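PDB 1NPS: development-specific protein S from Myxococcus xanthus, which is induced during fruiting body formation and assembles on the myxospore surface in the presence of calcium ions, two of which its N-terminal domain, modelled here, binds. Local coordinates for residues G21-R25 with A26-A30. Numbering follows the deposited sequence.
Sequences GNYTR and AQLAA
Thr24 caps the helix that follows it, and Gln27 folds back over the same residue. The hydroxyl of Thr24 accepts a weak bond from the first turn: Gln27 N lies 3.4 Å from Thr24 OG1. A chi1 of 65° sets OG1 between the backbone N and the carbonyl carbon, which turns it to the helix start. The side chain of Gln27 crosses that of Thr24 obliquely. Its CG leaves beside the backbone N (chi1 -72°) and the chain then runs extended, back toward the strand. CG passes 3.6 Å from Thr24 OG1. The amide end reaches the strand backbone, with NE2 3.1 Å from Asn22 O. As modelled, the same NE2 sits 2.9 Å from Thr24 N; both are donors, so this approach is unfavourable and the assignment of the amide end is doubtful.

The segment belongs to the first Greek key motif of a beta/gamma-crystallin domain. Strand 21-23 is an edge strand paired with strand 80-85, and one residue, Thr24, joins it to the short helix 25-30. The two short axes stand at 98°. Tyr23 and Leu28 cross at about a right angle. Leu28 CD2 packs 3.5 Å from Tyr23 CB and meets the root of the ring obliquely. Leu28 is buried and also touches Ile81, while the hydroxyl of Tyr23 bonds to Pro19 O.

Two backbone bonds open the helix. Leu28 N donates to Thr24 O at 2.9 Å, and Ala29 N donates to Arg25 O at 3.0 Å. In the first turn Arg25 N donates to Asp55 OD1. The Arg25 side chain is extended from CG to NE and lies about 6 Å from a bound calcium ion, near Ser79 and Asn36 of that site.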
loop_
_atom_site.group_PDB
_atom_site.type_symbol
_atom_site.label_atom_id
_atom_site.label_comp_id
_atom_site.label_asym_id
_atom_site.label_seq_id
_atom_site.Cartn_x
_atom_site.Cartn_y
_atom_site.Cartn_z
ATOM N N GLY A 21 1.396 2.098 10.545
ATOM C CA GLY A 21 0.550 3.232 10.847
ATOM C C GLY A 21 -0.676 3.211 9.968
ATOM O O GLY A 21 -0.829 2.340 9.112
ATOM N N ASN A 22 -1.527 4.207 10.140
ATOM C CA ASN A 22 -2.748 4.316 9.349
ATOM C C ASN A 22 -2.594 5.520 8.439
ATOM O O ASN A 22 -2.183 6.583 8.878
ATOM C CB ASN A 22 -3.945 4.501 10.270
ATOM C CG ASN A 22 -3.965 3.500 11.380
ATOM O OD1 ASN A 22 -3.992 2.301 11.136
ATOM N ND2 ASN A 22 -3.941 3.981 12.619
ATOM N N TYR A 23 -2.878 5.329 7.158
ATOM C CA TYR A 23 -2.728 6.404 6.181
ATOM C C TYR A 23 -3.973 6.694 5.351
ATOM O O TYR A 23 -4.396 5.863 4.548
ATOM C CB TYR A 23 -1.571 6.079 5.231
ATOM C CG TYR A 23 -0.280 5.774 5.946
ATOM C CD1 TYR A 23 0.567 6.806 6.354
ATOM C CD2 TYR A 23 0.083 4.461 6.237
ATOM C CE1 TYR A 23 1.748 6.538 7.037
ATOM C CE2 TYR A 23 1.257 4.178 6.918
ATOM C CZ TYR A 23 2.092 5.222 7.318
ATOM O OH TYR A 23 3.264 4.960 7.989
ATOM N N THR A 24 -4.535 7.882 5.526
ATOM C CA THR A 24 -5.696 8.291 4.744
ATOM C C THR A 24 -5.176 8.825 3.403
ATOM O O THR A 24 -3.952 8.906 3.184
ATOM C CB THR A 24 -6.502 9.409 5.442
ATOM O OG1 THR A 24 -5.709 10.594 5.527
ATOM C CG2 THR A 24 -6.940 8.970 6.841
ATOM N N ARG A 25 -6.104 9.162 2.508
ATOM C CA ARG A 25 -5.772 9.693 1.185
ATOM C C ARG A 25 -4.908 10.948 1.291
ATOM O O ARG A 25 -3.903 11.080 0.599
ATOM C CB ARG A 25 -7.057 9.984 0.393
ATOM C CG ARG A 25 -6.836 10.510 -1.004
ATOM C CD ARG A 25 -8.155 10.682 -1.752
ATOM N NE ARG A 25 -7.991 11.465 -2.981
ATOM C CZ ARG A 25 -8.816 11.422 -4.028
ATOM N NH1 ARG A 25 -9.884 10.629 -4.012
ATOM N NH2 ARG A 25 -8.562 12.158 -5.103
ATOM N N ALA A 26 -5.304 11.861 2.169
ATOM C CA ALA A 26 -4.557 13.100 2.376
ATOM C C ALA A 26 -3.164 12.839 2.985
ATOM O O ALA A 26 -2.199 13.514 2.630
ATOM C CB ALA A 26 -5.357 14.040 3.263
ATOM N N GLN A 27 -3.065 11.870 3.893
ATOM C CA GLN A 27 -1.774 11.547 4.514
ATOM C C GLN A 27 -0.839 10.889 3.498
ATOM O O GLN A 27 0.367 11.118 3.515
ATOM C CB GLN A 27 -1.960 10.659 5.751
ATOM C CG GLN A 27 -2.544 11.421 6.911
ATOM C CD GLN A 27 -2.959 10.551 8.072
ATOM O OE1 GLN A 27 -2.992 11.013 9.209
ATOM N NE2 GLN A 27 -3.316 9.307 7.792
ATOM N N LEU A 28 -1.407 10.107 2.584
ATOM C CA LEU A 28 -0.609 9.462 1.556
ATOM C C LEU A 28 -0.048 10.532 0.628
ATOM O O LEU A 28 1.138 10.521 0.283
ATOM C CB LEU A 28 -1.464 8.462 0.769
ATOM C CG LEU A 28 -1.805 7.160 1.512
ATOM C CD1 LEU A 28 -2.720 6.290 0.659
ATOM C CD2 LEU A 28 -0.524 6.404 1.882
ATOM N N ALA A 29 -0.904 11.480 0.269
ATOM C CA ALA A 29 -0.538 12.584 -0.601
ATOM C C ALA A 29 0.597 13.418 0.017
ATOM O O ALA A 29 1.500 13.879 -0.695
ATOM C CB ALA A 29 -1.748 13.453 -0.872
ATOM N N ALA A 30 0.567 13.592 1.335
ATOM C CA ALA A 30 1.609 14.360 2.017
ATOM C C ALA A 30 2.950 13.624 1.978
ATOM O O ALA A 30 4.011 14.237 2.079
ATOM C CB ALA A 30 1.201 14.659 3.452
#